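Local coordinates for protein Baccell_00875 (Bacteroides cellulosilyticus DSM 14838, PDB 5NO8) that is a polysaccharide lyase that probably removes the L-rhamnose caps of complex arabinogalactan proteins by cleaving their linkage to glucuronic acid, at residues A455-K463 and P495-A506; Y540-I549 and V568-F578. All coordinates share one frame; numbering follows the deposited sequence.

Interaction 1 of 2, residues A455-K463 and P495-A506; sequences AELYFQMYK and PVRLGLQSLKEA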
loop_
_atom_site.group_PDB
_atom_site.type_symbol
_atom_site.label_atom_id
_atom_site.label_comp_id
_atom_site.label_asym_id
_atom_site.label_seq_id
_atom_site.Cartn_x
_atom_site.Cartn_y
_atom_site.Cartn_z
ATOM N N ALA A 455 -8.802 -22.438 9.868
ATOM C CA ALA A 455 -7.935 -23.150 10.798
ATOM C C ALA A 455 -7.407 -22.262 11.910
ATOM O O ALA A 455 -7.370 -22.659 13.081
ATOM C CB ALA A 455 -6.771 -23.764 10.067
ATOM N N GLU A 456 -6.992 -21.054 11.547
ATOM C CA GLU A 456 -6.568 -20.089 12.545
ATOM C C GLU A 456 -7.685 -19.894 13.540
ATOM O O GLU A 456 -7.439 -19.977 14.732
ATOM C CB GLU A 456 -6.189 -18.742 11.916
ATOM C CG GLU A 456 -5.997 -17.620 12.937
ATOM C CD GLU A 456 -4.587 -17.096 13.111
ATOM O OE1 GLU A 456 -3.712 -17.269 12.222
ATOM O OE2 GLU A 456 -4.354 -16.447 14.168
ATOM N N LEU A 457 -8.900 -19.656 13.068
ATOM C CA LEU A 457 -10.025 -19.451 13.977
ATOM C C LEU A 457 -10.137 -20.613 14.964
ATOM O O LEU A 457 -10.240 -20.403 16.185
ATOM C CB LEU A 457 -11.344 -19.237 13.247
ATOM C CG LEU A 457 -12.579 -19.150 14.146
ATOM C CD1 LEU A 457 -12.585 -17.868 14.982
ATOM C CD2 LEU A 457 -13.867 -19.257 13.381
ATOM N N TYR A 458 -10.093 -21.840 14.443
ATOM C CA TYR A 458 -10.278 -23.009 15.315
ATOM C C TYR A 458 -9.177 -23.139 16.349
ATOM O O TYR A 458 -9.475 -23.350 17.526
ATOM C CB TYR A 458 -10.442 -24.314 14.490
ATOM C CG TYR A 458 -11.672 -24.418 13.620
ATOM C CD1 TYR A 458 -12.840 -23.732 13.893
ATOM C CD2 TYR A 458 -11.678 -25.275 12.511
ATOM C CE1 TYR A 458 -13.963 -23.861 13.088
ATOM C CE2 TYR A 458 -12.790 -25.419 11.712
ATOM C CZ TYR A 458 -13.925 -24.724 11.992
ATOM O OH TYR A 458 -15.027 -24.857 11.195
ATOM N N PHE A 459 -7.915 -22.970 15.967
ATOM C CA PHE A 459 -6.839 -23.044 16.934
ATOM C C PHE A 459 -6.956 -21.937 18.001
ATOM O O PHE A 459 -6.712 -22.192 19.185
ATOM C CB PHE A 459 -5.474 -22.982 16.279
ATOM C CG PHE A 459 -5.145 -24.162 15.386
ATOM C CD1 PHE A 459 -5.228 -25.470 15.856
ATOM C CD2 PHE A 459 -4.689 -23.952 14.084
ATOM C CE1 PHE A 459 -4.881 -26.542 15.032
ATOM C CE2 PHE A 459 -4.360 -25.010 13.255
ATOM C CZ PHE A 459 -4.442 -26.311 13.738
ATOM N N GLN A 460 -7.377 -20.744 17.592
ATOM C CA GLN A 460 -7.614 -19.658 18.561
ATOM C C GLN A 460 -8.766 -20.013 19.516
ATOM O O GLN A 460 -8.693 -19.724 20.718
ATOM C CB GLN A 460 -7.933 -18.350 17.833
ATOM C CG GLN A 460 -6.817 -17.818 16.945
ATOM C CD GLN A 460 -5.675 -17.185 17.701
ATOM O OE1 GLN A 460 -5.608 -17.245 18.932
ATOM N NE2 GLN A 460 -4.734 -16.594 16.954
ATOM N N MET A 461 -9.834 -20.597 18.974
ATOM C CA MET A 461 -10.980 -21.046 19.781
ATOM C C MET A 461 -10.630 -22.121 20.818
ATOM O O MET A 461 -11.296 -22.196 21.858
ATOM C CB MET A 461 -12.144 -21.504 18.913
ATOM C CG MET A 461 -12.893 -20.404 18.180
ATOM S SD MET A 461 -13.668 -19.212 19.258
ATOM C CE MET A 461 -14.997 -20.139 20.070
ATOM N N TYR A 462 -9.588 -22.915 20.583
ATOM C CA TYR A 462 -9.054 -23.786 21.634
ATOM C C TYR A 462 -8.561 -22.968 22.816
ATOM O O TYR A 462 -8.846 -23.301 23.964
ATOM C CB TYR A 462 -7.921 -24.664 21.104
ATOM C CG TYR A 462 -7.111 -25.407 22.152
ATOM C CD1 TYR A 462 -7.703 -26.373 22.987
ATOM C CD2 TYR A 462 -5.751 -25.179 22.277
ATOM C CE1 TYR A 462 -6.942 -27.069 23.916
ATOM C CE2 TYR A 462 -4.986 -25.862 23.201
ATOM C CZ TYR A 462 -5.580 -26.811 24.014
ATOM O OH TYR A 462 -4.765 -27.451 24.924
ATOM N N LYS A 463 -7.845 -21.880 22.527
ATOM C CA LYS A 463 -7.336 -20.989 23.588
ATOM C C LYS A 463 -8.476 -20.342 24.378
ATOM O O LYS A 463 -8.319 -20.098 25.555
ATOM C CB LYS A 463 -6.390 -19.916 23.014
ATOM C CG LYS A 463 -5.178 -20.471 22.272
ATOM C CD LYS A 463 -4.291 -19.369 21.707
ATOM C CE LYS A 463 -3.340 -18.811 22.745
ATOM N NZ LYS A 463 -2.478 -17.750 22.167
ATOM N N PRO A 495 -1.114 -20.786 9.714
ATOM C CA PRO A 495 -0.901 -20.712 11.167
ATOM C C PRO A 495 0.115 -21.741 11.725
ATOM O O PRO A 495 -0.260 -22.656 12.470
ATOM C CB PRO A 495 -2.314 -20.927 11.722
ATOM C CG PRO A 495 -2.962 -21.814 10.719
ATOM C CD PRO A 495 -2.423 -21.391 9.387
ATOM N N VAL A 496 1.387 -21.568 11.381
ATOM C CA VAL A 496 2.435 -22.529 11.738
ATOM C C VAL A 496 2.672 -22.624 13.253
ATOM O O VAL A 496 2.529 -23.686 13.853
ATOM C CB VAL A 496 3.758 -22.214 11.003
ATOM C CG1 VAL A 496 4.903 -23.105 11.468
ATOM C CG2 VAL A 496 3.572 -22.330 9.498
ATOM N N ARG A 497 3.053 -21.509 13.863
ATOM C CA ARG A 497 3.309 -21.477 15.296
ATOM C C ARG A 497 2.059 -21.780 16.102
ATOM O O ARG A 497 2.122 -22.533 17.085
ATOM C CB ARG A 497 3.847 -20.127 15.738
ATOM C CG ARG A 497 5.170 -19.766 15.128
ATOM C CD ARG A 497 5.918 -18.778 16.003
ATOM N NE ARG A 497 6.592 -19.455 17.109
ATOM C CZ ARG A 497 7.323 -18.847 18.040
ATOM N NH1 ARG A 497 7.472 -17.524 18.049
ATOM N NH2 ARG A 497 7.899 -19.573 18.987
ATOM N N LEU A 498 0.942 -21.192 15.687
ATOM C CA LEU A 498 -0.323 -21.347 16.397
ATOM C C LEU A 498 -0.800 -22.811 16.340
ATOM O O LEU A 498 -1.165 -23.391 17.356
ATOM C CB LEU A 498 -1.376 -20.439 15.786
ATOM C CG LEU A 498 -2.800 -20.556 16.310
ATOM C CD1 LEU A 498 -2.885 -20.250 17.801
ATOM C CD2 LEU A 498 -3.691 -19.638 15.510
ATOM N N GLY A 499 -0.809 -23.384 15.146
ATOM C CA GLY A 499 -1.253 -24.765 14.965
ATOM C C GLY A 499 -0.395 -25.762 15.734
ATOM O O GLY A 499 -0.927 -26.605 16.469
ATOM N N LEU A 500 0.909 -25.682 15.573
ATOM C CA LEU A 500 1.820 -26.582 16.299
ATOM C C LEU A 500 1.796 -26.397 17.816
ATOM O O LEU A 500 1.864 -27.390 18.554
ATOM C CB LEU A 500 3.256 -26.443 15.807
ATOM C CG LEU A 500 3.515 -26.888 14.366
ATOM C CD1 LEU A 500 4.978 -26.676 14.056
ATOM C CD2 LEU A 500 3.110 -28.339 14.149
ATOM N N GLN A 501 1.735 -25.149 18.286
ATOM C CA GLN A 501 1.577 -24.894 19.725
ATOM C C GLN A 501 0.292 -25.508 20.261
ATOM O O GLN A 501 0.302 -26.111 21.325
ATOM C CB GLN A 501 1.616 -23.389 20.043
ATOM C CG GLN A 501 1.630 -23.035 21.530
ATOM C CD GLN A 501 2.891 -23.494 22.266
ATOM O OE1 GLN A 501 3.982 -23.584 21.691
ATOM N NE2 GLN A 501 2.738 -23.781 23.554
ATOM N N SER A 502 -0.801 -25.363 19.527
ATOM C CA SER A 502 -2.091 -25.888 19.953
ATOM C C SER A 502 -2.072 -27.440 20.038
ATOM O O SER A 502 -2.600 -28.024 20.990
ATOM C CB SER A 502 -3.181 -25.412 19.001
ATOM O OG SER A 502 -3.231 -23.993 19.010
ATOM N N LEU A 503 -1.457 -28.072 19.043
ATOM C CA LEU A 503 -1.221 -29.526 19.066
ATOM C C LEU A 503 -0.316 -29.973 20.216
ATOM O O LEU A 503 -0.626 -30.962 20.859
ATOM C CB LEU A 503 -0.667 -30.004 17.722
ATOM C CG LEU A 503 -1.681 -29.937 16.579
ATOM C CD1 LEU A 503 -1.008 -30.054 15.218
ATOM C CD2 LEU A 503 -2.781 -30.986 16.700
ATOM N N LYS A 504 0.779 -29.257 20.479
ATOM C CA LYS A 504 1.650 -29.557 21.623
ATOM C C LYS A 504 0.878 -29.439 22.942
ATOM O O LYS A 504 0.913 -30.370 23.754
ATOM C CB LYS A 504 2.907 -28.676 21.647
ATOM N N GLU A 505 0.131 -28.341 23.112
ATOM C CA GLU A 505 -0.649 -28.088 24.339
ATOM C C GLU A 505 -1.801 -29.065 24.544
ATOM O O GLU A 505 -2.121 -29.409 25.678
ATOM C CB GLU A 505 -1.217 -26.658 24.361
ATOM C CG GLU A 505 -0.170 -25.579 24.598
ATOM C CD GLU A 505 -0.689 -24.141 24.404
ATOM O OE1 GLU A 505 -1.839 -23.923 23.927
ATOM O OE2 GLU A 505 0.089 -23.211 24.732
ATOM N N ALA A 506 -2.439 -29.482 23.456
ATOM C CA ALA A 506 -3.508 -30.457 23.525
ATOM C C ALA A 506 -2.982 -31.892 23.685
ATOM O O ALA A 506 -3.781 -32.811 23.825
ATOM C CB ALA A 506 -4.398 -30.364 22.301
#
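Phe-459 of helix 448-465 lies against Gly-499 of helix 496-505 where the two segments, in the mainly helical C-terminal half of the lyase, pack knob-into-hole with axes 9.5 Å apart at closest approach and directions 42° from parallel. The bare CA of Gly-499 sits over the centre of the Phe-459 ring, a CH-pi contact 3.6 Å from the centroid; CG of Phe-459 is anti to its carbonyl carbon (chi1 -65°), which turns one ring face to the glycine CA, and Pro-495 CG meets the ring edge. Beside it, Leu-498 is a knob in a hole formed by Glu-456, Phe-459, Gln-460 and Lys-463: its CG touches Phe-459 CB at 3.6 Å, while Leu-498 CD2 abuts the carboxylate of Glu-456 and the amide of Gln-460, whose side chains cross it at about a right angle. Gln-460 NE2 bonds to Glu-456 OE2 at 2.8 Å, in the amide plane but meeting the anti side of the carboxylate from somewhat out of its plane. The Tyr-462 ring reaches Glu-505 and Ala-506, its CZ 4.1 Å from Ala-506 CB, and touches Val-471 of helix 469-485. Ser-502 OG turns back to donate to Leu-498 O at 2.7 Å, from the face opposite its backbone N.

Interaction 2 of 2, residues Y540-I549 and V568-F578; sequences YEQSIVAPAI and VKRQMPVLEAF
Ile-549 and Leu-575 interlock as reciprocal knobs where segments 542-549 and 568-576 of a helical hairpin run roughly antiparallel (150°). Ile-549 enters a hole lined by Val-568, Gln-571, Met-572 and Leu-575. Its CG1 points anti to the carbonyl carbon (chi1 -57°), which carries CD1 to within 3.5 Å of Gln-571 CB and leaves the CG2 branch to meet Val-568 CG1 at 3.8 Å. Leu-575 answers among Gln-542, Val-545, Ala-546 and Ile-549, its CD1 3.7 Å from Ala-546 CB. At the other end Phe-578 turns one face to Gln-542, whose CB stands 3.8 Å from the ring centroid in a CH-pi contact offset toward the rim, while Val-545 CG2 packs obliquely against Phe-578 CE2. The Tyr-540 ring is tilted only 23° from that of Phe-578 but slid well aside, with centroids 5.7 Å apart, so the two barely overlap. Swung out by a CG anti to the backbone N, the Tyr-540 hydroxyl donates to a water lying in the ring plane, and this water donates in turn to Val-574 O at 2.8 Å. Gln-542 sends its amide to Trp-614, Thr-618 and Arg-593, and Gln-571 OE1 bonds to Tyr-533. Around the pair, helix 615-629 packs on Ala-546, Ile-549 and Leu-575, helix 155-161 covers Tyr-540 and Val-574, and His-164 of strand 163-168 meets the Phe-578 ring.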
loop_
_atom_site.group_PDB
_atom_site.type_symbol
_atom_site.label_atom_id
_atom_site.label_comp_id
_atom_site.label_asym_id
_atom_site.label_seq_id
_atom_site.Cartn_x
_atom_site.Cartn_y
_atom_site.Cartn_z
ATOM N N TYR A 540 1.945 -10.993 -9.379
ATOM C CA TYR A 540 3.034 -10.812 -8.459
ATOM C C TYR A 540 2.567 -9.716 -7.545
ATOM O O TYR A 540 2.048 -8.730 -8.031
ATOM C CB TYR A 540 4.290 -10.377 -9.221
ATOM C CG TYR A 540 5.458 -10.048 -8.346
ATOM C CD1 TYR A 540 6.254 -11.053 -7.802
ATOM C CD2 TYR A 540 5.773 -8.715 -8.032
ATOM C CE1 TYR A 540 7.319 -10.756 -6.968
ATOM C CE2 TYR A 540 6.851 -8.408 -7.212
ATOM C CZ TYR A 540 7.612 -9.434 -6.675
ATOM O OH TYR A 540 8.679 -9.138 -5.864
ATOM N N GLU A 541 2.772 -9.861 -6.241
ATOM C CA GLU A 541 2.331 -8.820 -5.293
ATOM C C GLU A 541 2.832 -9.071 -3.892
ATOM O O GLU A 541 3.326 -10.156 -3.558
ATOM C CB GLU A 541 0.804 -8.733 -5.260
ATOM C CG GLU A 541 0.126 -10.058 -4.920
ATOM C CD GLU A 541 -1.097 -9.883 -4.029
ATOM O OE1 GLU A 541 -0.976 -9.128 -3.019
ATOM O OE2 GLU A 541 -2.158 -10.502 -4.303
ATOM N N GLN A 542 2.649 -8.064 -3.044
ATOM C CA GLN A 542 3.086 -8.152 -1.678
ATOM C C GLN A 542 2.426 -9.271 -0.869
ATOM O O GLN A 542 3.079 -9.830 0.027
ATOM C CB GLN A 542 2.926 -6.791 -0.989
ATOM C CG GLN A 542 3.231 -6.789 0.513
ATOM C CD GLN A 542 1.994 -6.937 1.358
ATOM O OE1 GLN A 542 0.888 -7.012 0.852
ATOM N NE2 GLN A 542 2.183 -6.966 2.671
ATOM N N SER A 543 1.174 -9.609 -1.154
ATOM C CA SER A 543 0.534 -10.701 -0.417
ATOM C C SER A 543 0.748 -12.096 -1.044
ATOM O O SER A 543 0.050 -13.039 -0.687
ATOM C CB SER A 543 -0.941 -10.414 -0.101
ATOM O OG SER A 543 -1.782 -10.515 -1.237
ATOM N N ILE A 544 1.705 -12.205 -1.970
ATOM C CA ILE A 544 2.399 -13.485 -2.268
ATOM C C ILE A 544 3.756 -13.537 -1.574
ATOM O O ILE A 544 4.078 -14.505 -0.889
ATOM C CB ILE A 544 2.586 -13.662 -3.796
ATOM C CG1 ILE A 544 1.214 -13.748 -4.462
ATOM C CG2 ILE A 544 3.472 -14.879 -4.104
ATOM C CD1 ILE A 544 1.267 -13.563 -5.969
ATOM N N VAL A 545 4.545 -12.474 -1.710
ATOM C CA VAL A 545 5.893 -12.431 -1.155
ATOM C C VAL A 545 5.857 -12.441 0.383
ATOM O O VAL A 545 6.578 -13.211 1.026
ATOM C CB VAL A 545 6.676 -11.191 -1.653
ATOM C CG1 VAL A 545 8.051 -11.089 -0.992
ATOM C CG2 VAL A 545 6.826 -11.237 -3.175
ATOM N N ALA A 546 5.016 -11.592 0.970
ATOM C CA ALA A 546 5.028 -11.478 2.438
ATOM C C ALA A 546 4.636 -12.799 3.110
ATOM O O ALA A 546 5.312 -13.218 4.035
ATOM C CB ALA A 546 4.158 -10.332 2.935
ATOM N N PRO A 547 3.557 -13.449 2.640
ATOM C CA PRO A 547 3.211 -14.755 3.243
ATOM C C PRO A 547 4.286 -15.844 3.131
ATOM O O PRO A 547 4.400 -16.663 4.050
ATOM C CB PRO A 547 1.995 -15.177 2.448
ATOM C CG PRO A 547 1.338 -13.895 2.101
ATOM C CD PRO A 547 2.480 -12.984 1.756
ATOM N N ALA A 548 5.046 -15.854 2.031
ATOM C CA ALA A 548 6.175 -16.789 1.891
ATOM C C ALA A 548 7.114 -16.637 3.063
ATOM O O ALA A 548 7.495 -17.613 3.708
ATOM C CB ALA A 548 6.947 -16.544 0.587
ATOM N N ILE A 549 7.459 -15.396 3.369
ATOM C CA ILE A 549 8.456 -15.112 4.384
ATOM C C ILE A 549 7.861 -15.299 5.788
ATOM O O ILE A 549 8.570 -15.758 6.709
ATOM C CB ILE A 549 9.016 -13.687 4.225
ATOM C CG1 ILE A 549 9.606 -13.496 2.823
ATOM C CG2 ILE A 549 10.050 -13.366 5.278
ATOM C CD1 ILE A 549 10.074 -12.088 2.554
ATOM N N VAL A 568 14.463 -16.690 4.142
ATOM C CA VAL A 568 13.893 -15.443 4.694
ATOM C C VAL A 568 14.808 -14.269 4.381
ATOM O O VAL A 568 14.348 -13.271 3.826
ATOM C CB VAL A 568 13.654 -15.537 6.230
ATOM C CG1 VAL A 568 13.360 -14.168 6.852
ATOM C CG2 VAL A 568 12.539 -16.514 6.541
ATOM N N LYS A 569 16.084 -14.396 4.732
ATOM C CA LYS A 569 17.064 -13.334 4.519
ATOM C C LYS A 569 17.265 -12.996 3.051
ATOM O O LYS A 569 17.438 -11.828 2.719
ATOM C CB LYS A 569 18.412 -13.668 5.168
ATOM C CG LYS A 569 18.382 -13.502 6.667
ATOM C CD LYS A 569 19.712 -13.877 7.282
ATOM C CE LYS A 569 19.664 -13.737 8.789
ATOM N NZ LYS A 569 20.673 -14.617 9.421
ATOM N N ARG A 570 17.220 -14.004 2.180
ATOM C CA ARG A 570 17.280 -13.766 0.732
ATOM C C ARG A 570 16.061 -12.973 0.228
ATOM O O ARG A 570 16.205 -12.128 -0.651
ATOM C CB ARG A 570 17.404 -15.082 -0.079
ATOM C CG ARG A 570 18.834 -15.610 -0.172
ATOM C CD ARG A 570 18.960 -16.750 -1.199
ATOM N NE ARG A 570 18.281 -17.963 -0.742
ATOM C CZ ARG A 570 18.792 -18.864 0.107
ATOM N NH1 ARG A 570 20.024 -18.726 0.603
ATOM N NH2 ARG A 570 18.061 -19.919 0.459
ATOM N N GLN A 571 14.884 -13.266 0.768
ATOM C CA GLN A 571 13.642 -12.662 0.289
ATOM C C GLN A 571 13.312 -11.309 0.928
ATOM O O GLN A 571 12.526 -10.550 0.355
ATOM C CB GLN A 571 12.479 -13.621 0.441
ATOM C CG GLN A 571 12.592 -14.849 -0.471
ATOM C CD GLN A 571 11.298 -15.623 -0.620
ATOM O OE1 GLN A 571 10.202 -15.061 -0.495
ATOM N NE2 GLN A 571 11.409 -16.934 -0.897
ATOM N N MET A 572 13.915 -10.992 2.069
ATOM C CA MET A 572 13.560 -9.749 2.795
ATOM C C MET A 572 13.683 -8.488 1.943
ATOM O O MET A 572 12.770 -7.685 1.984
ATOM C CB MET A 572 14.356 -9.581 4.088
ATOM C CG MET A 572 13.845 -10.457 5.214
ATOM S SD MET A 572 12.276 -9.879 5.899
ATOM C CE MET A 572 12.869 -8.462 6.791
ATOM N N PRO A 573 14.788 -8.318 1.171
ATOM C CA PRO A 573 14.916 -7.096 0.350
ATOM C C PRO A 573 13.839 -6.961 -0.727
ATOM O O PRO A 573 13.426 -5.836 -1.064
ATOM C CB PRO A 573 16.308 -7.228 -0.280
ATOM C CG PRO A 573 17.036 -8.183 0.610
ATOM C CD PRO A 573 15.986 -9.166 1.013
ATOM N N VAL A 574 13.383 -8.086 -1.256
ATOM C CA VAL A 574 12.298 -8.126 -2.202
ATOM C C VAL A 574 10.975 -7.686 -1.542
ATOM O O VAL A 574 10.190 -6.924 -2.138
ATOM C CB VAL A 574 12.240 -9.521 -2.883
ATOM C CG1 VAL A 574 11.003 -9.699 -3.713
ATOM C CG2 VAL A 574 13.492 -9.724 -3.737
ATOM N N LEU A 575 10.752 -8.103 -0.295
ATOM C CA LEU A 575 9.571 -7.646 0.432
ATOM C C LEU A 575 9.648 -6.169 0.793
ATOM O O LEU A 575 8.638 -5.433 0.689
ATOM C CB LEU A 575 9.380 -8.449 1.722
ATOM C CG LEU A 575 8.170 -8.044 2.555
ATOM C CD1 LEU A 575 6.917 -8.172 1.746
ATOM C CD2 LEU A 575 8.052 -8.910 3.792
ATOM N N GLU A 576 10.820 -5.730 1.219
ATOM C CA GLU A 576 11.010 -4.340 1.625
ATOM C C GLU A 576 10.877 -3.363 0.477
ATOM O O GLU A 576 10.519 -2.202 0.702
ATOM C CB GLU A 576 12.348 -4.129 2.346
ATOM C CG GLU A 576 12.390 -4.879 3.673
ATOM C CD GLU A 576 13.617 -4.580 4.496
ATOM O OE1 GLU A 576 14.059 -3.409 4.511
ATOM O OE2 GLU A 576 14.121 -5.505 5.159
ATOM N N ALA A 577 11.105 -3.832 -0.748
ATOM C CA ALA A 577 10.998 -2.964 -1.925
ATOM C C ALA A 577 9.567 -2.456 -2.196
ATOM O O ALA A 577 9.380 -1.410 -2.835
ATOM C CB ALA A 577 11.558 -3.672 -3.152
ATOM N N PHE A 578 8.567 -3.179 -1.696
ATOM C CA PHE A 578 7.167 -2.772 -1.830
ATOM C C PHE A 578 6.808 -1.519 -1.025
ATOM O O PHE A 578 5.732 -0.952 -1.257
ATOM C CB PHE A 578 6.234 -3.892 -1.356
ATOM C CG PHE A 578 6.128 -5.063 -2.297
ATOM C CD1 PHE A 578 5.167 -5.064 -3.305
ATOM C CD2 PHE A 578 6.932 -6.179 -2.135
ATOM C CE1 PHE A 578 5.033 -6.162 -4.145
ATOM C CE2 PHE A 578 6.791 -7.300 -2.974
ATOM C CZ PHE A 578 5.867 -7.267 -3.991
HETATM O O HOH W 1 9.319 -6.729 -4.798
#

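How the interactions relate
Both segments of interaction 1 precede those of interaction 2 in the sequence, and both contacts lie in the mainly helical C-terminal half of the chain. Their centres are 25 Å apart and their nearest atoms about 8 Å, with no direct touch. Helix 542-559 links them: its early turns form interaction 2, while further on Phe-551, Gln-554 and Glu-558 pack against 495-506, Glu-558 through a salt bridge to Arg-497. The centre of interaction 1 lies about 30 Å from the centre of the chain, that of the wholly buried interaction 2 about 14 Å, beside the beta-rich part. Each borders a bound glycerol, probably from crystallisation, through Glu-456 in one and Glu-541 with Ser-543 in the other.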